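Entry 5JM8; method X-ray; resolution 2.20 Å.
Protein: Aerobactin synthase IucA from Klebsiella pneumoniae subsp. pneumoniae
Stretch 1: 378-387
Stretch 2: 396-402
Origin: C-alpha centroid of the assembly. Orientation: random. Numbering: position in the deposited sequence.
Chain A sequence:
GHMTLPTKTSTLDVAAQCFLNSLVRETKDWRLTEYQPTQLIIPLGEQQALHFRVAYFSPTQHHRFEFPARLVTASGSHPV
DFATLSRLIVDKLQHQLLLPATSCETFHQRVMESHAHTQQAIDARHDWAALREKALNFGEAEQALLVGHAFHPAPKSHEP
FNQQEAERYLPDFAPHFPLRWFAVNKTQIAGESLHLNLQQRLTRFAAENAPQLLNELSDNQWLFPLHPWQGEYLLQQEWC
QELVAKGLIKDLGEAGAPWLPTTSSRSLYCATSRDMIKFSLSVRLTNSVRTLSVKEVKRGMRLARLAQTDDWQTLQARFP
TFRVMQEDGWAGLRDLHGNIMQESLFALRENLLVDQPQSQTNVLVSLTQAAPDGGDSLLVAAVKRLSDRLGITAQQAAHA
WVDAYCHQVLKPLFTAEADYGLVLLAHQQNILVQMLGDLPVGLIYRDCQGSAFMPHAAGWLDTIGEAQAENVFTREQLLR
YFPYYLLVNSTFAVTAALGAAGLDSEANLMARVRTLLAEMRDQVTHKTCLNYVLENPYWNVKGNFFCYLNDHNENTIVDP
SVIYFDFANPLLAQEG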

ATOM      1  N   LEU A 378      10.245 -23.995   2.595  1.00 15.91           N
ATOM      2  CA  LEU A 378       9.757 -22.667   2.952  1.00 15.41           C
ATOM      3  C   LEU A 378       9.575 -22.518   4.460  1.00 17.61           C
ATOM      4  O   LEU A 378       9.547 -21.402   4.981  1.00 23.13           O
ATOM      5  CB  LEU A 378       8.446 -22.377   2.229  1.00 13.60           C
ATOM      6  CG  LEU A 378       8.573 -22.238   0.711  1.00 16.85           C
ATOM      7  CD1 LEU A 378       7.201 -22.204   0.056  1.00 13.80           C
ATOM      8  CD2 LEU A 378       9.375 -20.991   0.342  1.00 11.71           C
ATOM      9  N   LEU A 379       9.450 -23.643   5.156  1.00 15.04           N
ATOM     10  CA  LEU A 379       9.411 -23.641   6.614  1.00 12.00           C
ATOM     11  C   LEU A 379      10.783 -23.273   7.158  1.00 13.94           C
ATOM     12  O   LEU A 379      10.905 -22.448   8.060  1.00 20.02           O
ATOM     13  CB  LEU A 379       8.976 -25.004   7.153  1.00 12.56           C
ATOM     14  CG  LEU A 379       9.077 -25.213   8.667  1.00 16.76           C
ATOM     15  CD1 LEU A 379       8.287 -24.159   9.431  1.00 20.67           C
ATOM     16  CD2 LEU A 379       8.600 -26.608   9.037  1.00 17.39           C
ATOM     17  N   VAL A 380      11.815 -23.890   6.593  1.00 14.92           N
ATOM     18  CA  VAL A 380      13.189 -23.661   7.026  1.00 15.52           C
ATOM     19  C   VAL A 380      13.627 -22.240   6.688  1.00 15.15           C
ATOM     20  O   VAL A 380      14.440 -21.648   7.397  1.00 13.64           O
ATOM     21  CB  VAL A 380      14.149 -24.683   6.378  1.00 13.77           C
ATOM     22  CG1 VAL A 380      15.610 -24.305   6.618  1.00 13.99           C
ATOM     23  CG2 VAL A 380      13.867 -26.071   6.917  1.00 14.11           C
ATOM     24  N   ALA A 381      13.086 -21.703   5.599  1.00 15.76           N
ATOM     25  CA  ALA A 381      13.342 -20.319   5.216  1.00 14.12           C
ATOM     26  C   ALA A 381      12.760 -19.359   6.249  1.00 14.64           C
ATOM     27  O   ALA A 381      13.338 -18.311   6.527  1.00 14.07           O
ATOM     28  CB  ALA A 381      12.760 -20.033   3.843  1.00 13.43           C
ATOM     29  N   ALA A 382      11.612 -19.724   6.811  1.00 12.15           N
ATOM     30  CA  ALA A 382      10.968 -18.917   7.840  1.00 14.76           C
ATOM     31  C   ALA A 382      11.745 -18.979   9.152  1.00 14.27           C
ATOM     32  O   ALA A 382      12.089 -17.949   9.728  1.00 15.16           O
ATOM     33  CB  ALA A 382       9.537 -19.378   8.052  1.00 11.86           C
ATOM     34  N   VAL A 383      12.012 -20.197   9.615  1.00 15.15           N
ATOM     35  CA  VAL A 383      12.748 -20.414  10.855  1.00 16.43           C
ATOM     36  C   VAL A 383      14.096 -19.703  10.832  1.00 21.68           C
ATOM     37  O   VAL A 383      14.538 -19.163  11.843  1.00 28.23           O
ATOM     38  CB  VAL A 383      12.969 -21.919  11.106  1.00 12.86           C
ATOM     39  CG1 VAL A 383      13.873 -22.147  12.316  1.00 12.50           C
ATOM     40  CG2 VAL A 383      11.635 -22.617  11.303  1.00 12.65           C
ATOM     41  N   LYS A 384      14.747 -19.712   9.675  1.00 21.44           N
ATOM     42  CA  LYS A 384      16.022 -19.026   9.511  1.00 17.70           C
ATOM     43  C   LYS A 384      15.861 -17.512   9.646  1.00 16.15           C
ATOM     44  O   LYS A 384      16.757 -16.830  10.141  1.00 20.12           O
ATOM     45  CB  LYS A 384      16.640 -19.377   8.159  1.00 16.86           C
ATOM     46  CG  LYS A 384      17.409 -20.689   8.167  1.00 16.35           C
ATOM     47  CD  LYS A 384      17.871 -21.079   6.774  1.00 13.69           C
ATOM     48  CE  LYS A 384      18.894 -22.205   6.823  1.00 14.18           C
ATOM     49  NZ  LYS A 384      19.594 -22.369   5.520  1.00 15.22           N
ATOM     50  N   ARG A 385      14.719 -16.991   9.207  1.00 13.44           N
ATOM     51  CA  ARG A 385      14.419 -15.573   9.383  1.00 12.54           C
ATOM     52  C   ARG A 385      14.100 -15.278  10.840  1.00 15.43           C
ATOM     53  O   ARG A 385      14.454 -14.221  11.360  1.00 21.56           O
ATOM     54  CB  ARG A 385      13.250 -15.144   8.500  1.00 11.97           C
ATOM     55  CG  ARG A 385      13.612 -14.951   7.047  1.00 12.13           C
ATOM     56  CD  ARG A 385      12.502 -14.249   6.301  1.00 12.49           C
ATOM     57  NE  ARG A 385      11.253 -15.001   6.360  1.00 15.30           N
ATOM     58  CZ  ARG A 385      10.897 -15.935   5.485  1.00 11.52           C
ATOM     59  NH1 ARG A 385      11.695 -16.245   4.471  1.00 11.72           N
ATOM     60  NH2 ARG A 385       9.737 -16.562   5.623  1.00 11.46           N
ATOM     61  N   LEU A 386      13.424 -16.218  11.490  1.00 13.95           N
ATOM     62  CA  LEU A 386      13.107 -16.097  12.904  1.00 14.97           C
ATOM     63  C   LEU A 386      14.397 -16.030  13.715  1.00 17.29           C
ATOM     64  O   LEU A 386      14.541 -15.192  14.605  1.00 18.45           O
ATOM     65  CB  LEU A 386      12.242 -17.275  13.357  1.00 14.83           C
ATOM     66  CG  LEU A 386      11.892 -17.360  14.842  1.00 15.77           C
ATOM     67  CD1 LEU A 386      11.143 -16.116  15.294  1.00 15.31           C
ATOM     68  CD2 LEU A 386      11.077 -18.622  15.112  1.00 16.96           C
ATOM     69  N   SER A 387      15.335 -16.910  13.382  1.00 16.96           N
ATOM     70  CA  SER A 387      16.626 -16.964  14.062  1.00 18.05           C
ATOM     71  C   SER A 387      17.373 -15.639  13.941  1.00 20.20           C
ATOM     72  O   SER A 387      17.797 -15.064  14.944  1.00 25.59           O
ATOM     73  CB  SER A 387      17.477 -18.104  13.493  1.00 17.37           C
ATOM     74  OG  SER A 387      18.775 -18.112  14.059  1.00 19.14           O
ATOM     75  N   GLN A 396      17.502 -23.169  18.110  1.00 16.66           N
ATOM     76  CA  GLN A 396      16.640 -22.482  19.072  1.00 15.15           C
ATOM     77  C   GLN A 396      15.397 -21.937  18.383  1.00 20.17           C
ATOM     78  O   GLN A 396      14.302 -21.954  18.946  1.00 21.43           O
ATOM     79  CB  GLN A 396      17.393 -21.341  19.759  1.00 14.76           C
ATOM     80  CG  GLN A 396      18.324 -21.786  20.876  1.00 15.89           C
ATOM     81  CD  GLN A 396      19.250 -20.678  21.346  1.00 19.40           C
ATOM     82  OE1 GLN A 396      19.553 -19.747  20.601  1.00 17.86           O
ATOM     83  NE2 GLN A 396      19.706 -20.777  22.593  1.00 24.56           N
ATOM     84  N   ALA A 397      15.577 -21.447  17.161  1.00 13.18           N
ATOM     85  CA  ALA A 397      14.460 -20.962  16.366  1.00 12.73           C
ATOM     86  C   ALA A 397      13.547 -22.128  16.001  1.00 12.81           C
ATOM     87  O   ALA A 397      12.323 -21.995  15.990  1.00 14.33           O
ATOM     88  CB  ALA A 397      14.964 -20.255  15.118  1.00 12.50           C
ATOM     89  N   ALA A 398      14.152 -23.276  15.722  1.00 13.17           N
ATOM     90  CA  ALA A 398      13.404 -24.464  15.338  1.00 13.33           C
ATOM     91  C   ALA A 398      12.560 -24.969  16.500  1.00 16.57           C
ATOM     92  O   ALA A 398      11.393 -25.315  16.328  1.00 13.49           O
ATOM     93  CB  ALA A 398      14.347 -25.547  14.859  1.00 14.20           C
ATOM     94  N   HIS A 399      13.163 -25.017  17.681  1.00 13.84           N
ATOM     95  CA  HIS A 399      12.452 -25.419  18.888  1.00 14.31           C
ATOM     96  C   HIS A 399      11.316 -24.451  19.203  1.00 23.70           C
ATOM     97  O   HIS A 399      10.198 -24.870  19.508  1.00 24.68           O
ATOM     98  CB  HIS A 399      13.413 -25.495  20.070  1.00 14.50           C
ATOM     99  CG  HIS A 399      14.414 -26.601  19.965  1.00 18.79           C
ATOM    100  ND1 HIS A 399      15.540 -26.663  20.759  1.00 20.53           N
ATOM    101  CD2 HIS A 399      14.457 -27.696  19.168  1.00 21.42           C
ATOM    102  CE1 HIS A 399      16.235 -27.742  20.452  1.00 20.90           C
ATOM    103  NE2 HIS A 399      15.599 -28.387  19.489  1.00 21.61           N
ATOM    104  N   ALA A 400      11.613 -23.158  19.129  1.00 13.38           N
ATOM    105  CA  ALA A 400      10.617 -22.121  19.368  1.00 13.07           C
ATOM    106  C   ALA A 400       9.441 -22.241  18.404  1.00 13.18           C
ATOM    107  O   ALA A 400       8.287 -22.089  18.801  1.00 16.31           O
ATOM    108  CB  ALA A 400      11.255 -20.751  19.249  1.00 12.75           C
ATOM    109  N   TRP A 401       9.737 -22.510  17.137  1.00 13.89           N
ATOM    110  CA  TRP A 401       8.696 -22.642  16.125  1.00 12.94           C
ATOM    111  C   TRP A 401       7.836 -23.874  16.408  1.00 13.77           C
ATOM    112  O   TRP A 401       6.609 -23.816  16.324  1.00 14.67           O
ATOM    113  CB  TRP A 401       9.312 -22.722  14.724  1.00 12.95           C
ATOM    114  CG  TRP A 401       8.336 -22.427  13.617  1.00 12.84           C
ATOM    115  CD1 TRP A 401       8.220 -21.262  12.914  1.00 12.00           C
ATOM    116  CD2 TRP A 401       7.336 -23.311  13.093  1.00 13.05           C
ATOM    117  NE1 TRP A 401       7.212 -21.368  11.985  1.00 18.18           N
ATOM    118  CE2 TRP A 401       6.655 -22.617  12.076  1.00 14.46           C
ATOM    119  CE3 TRP A 401       6.955 -24.624  13.385  1.00 15.04           C
ATOM    120  CZ2 TRP A 401       5.611 -23.189  11.351  1.00 12.81           C
ATOM    121  CZ3 TRP A 401       5.919 -25.189  12.665  1.00 13.41           C
ATOM    122  CH2 TRP A 401       5.260 -24.474  11.661  1.00 12.73           C
ATOM    123  N   VAL A 402       8.482 -24.985  16.755  1.00 14.06           N
ATOM    124  CA  VAL A 402       7.772 -26.228  17.049  1.00 14.08           C
ATOM    125  C   VAL A 402       6.929 -26.125  18.319  1.00 16.57           C
ATOM    126  O   VAL A 402       5.813 -26.644  18.371  1.00 20.34           O
ATOM    127  CB  VAL A 402       8.750 -27.414  17.196  1.00 15.99           C
ATOM    128  CG1 VAL A 402       8.033 -28.645  17.754  1.00 17.63           C
ATOM    129  CG2 VAL A 402       9.391 -27.739  15.857  1.00 16.63           C
TER

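Helices 378-387 and 396-402 meet in a small, predominantly apolar contact, in which side chains of the first helix, mostly aliphatic, pack against alanines and a tryptophan of the second, with no hydrogen bond across it. The axes come within 8.7 Å of each other, and their N-to-C directions differ by 112°, so the helices cross steeply rather than running side by side. The contact buries 339 Å², both sides summed.

The backbones draw nearest at Ser387 and Ala397, whose CA atoms lie 5.1 Å apart. Such proximity leaves little room between the chains, and the methyl group of Ala397, which points toward the first helix, fills it. Ala397 CB lies 3.5 Å from Val383 O and 3.7 Å from Ser387 CB; Val383 CG1 approaches the same Ala397 CB to 3.6 Å. The contact with Val383 O is one of van der Waals packing: that carbonyl accepts its hydrogen bond within its own helix, from Ser387 N at 2.8 Å. Leu386 adds a further wall, its CD2 standing 3.7 Å from Ala397 O and 4.2 Å from Ala397 CB. Ala397 O is likewise engaged in its own helix, by Trp401 N at 2.9 Å.

Val383 links this close-packed end to the tryptophan. Its side chain, in the t rotamer, divides between the two alanines and the tryptophan: CG1 packs on Ala397 and also reaches Ala398, 3.6 Å from Ala398 N and 4.3 Å from Ala398 CB, whereas CG2 lies 4.0 Å from Trp401 CD1.

Trp401, one turn after Ala397, has the largest area covered by the opposing helix. Its indole extends back along the first helix to Leu379, whose CA-to-CB bond points sideways but whose side-chain end comes nearer. Leu379 CD1 sits over one face of the indole, 3.4 Å from Trp401 CZ2 and 3.6 Å from the centroid of the six-membered ring, only 19° off the ring normal. This is a well-centred CH-pi interaction, with the methyl group set against the pi surface. Leu386, by contrast, meets the ring at its edge, with CD2 near the ring plane and 4.5 Å from Trp401 CD1.

The residues that make these contacts, Leu379, Val383, Leu386 and Ser387, follow spacings of four, three and one along the first helix and so share one side of it. Lys384 and His399 direct their CA-to-CB bonds away from the opposing helix, and Arg385 points sideways; none of the three side chains touches it.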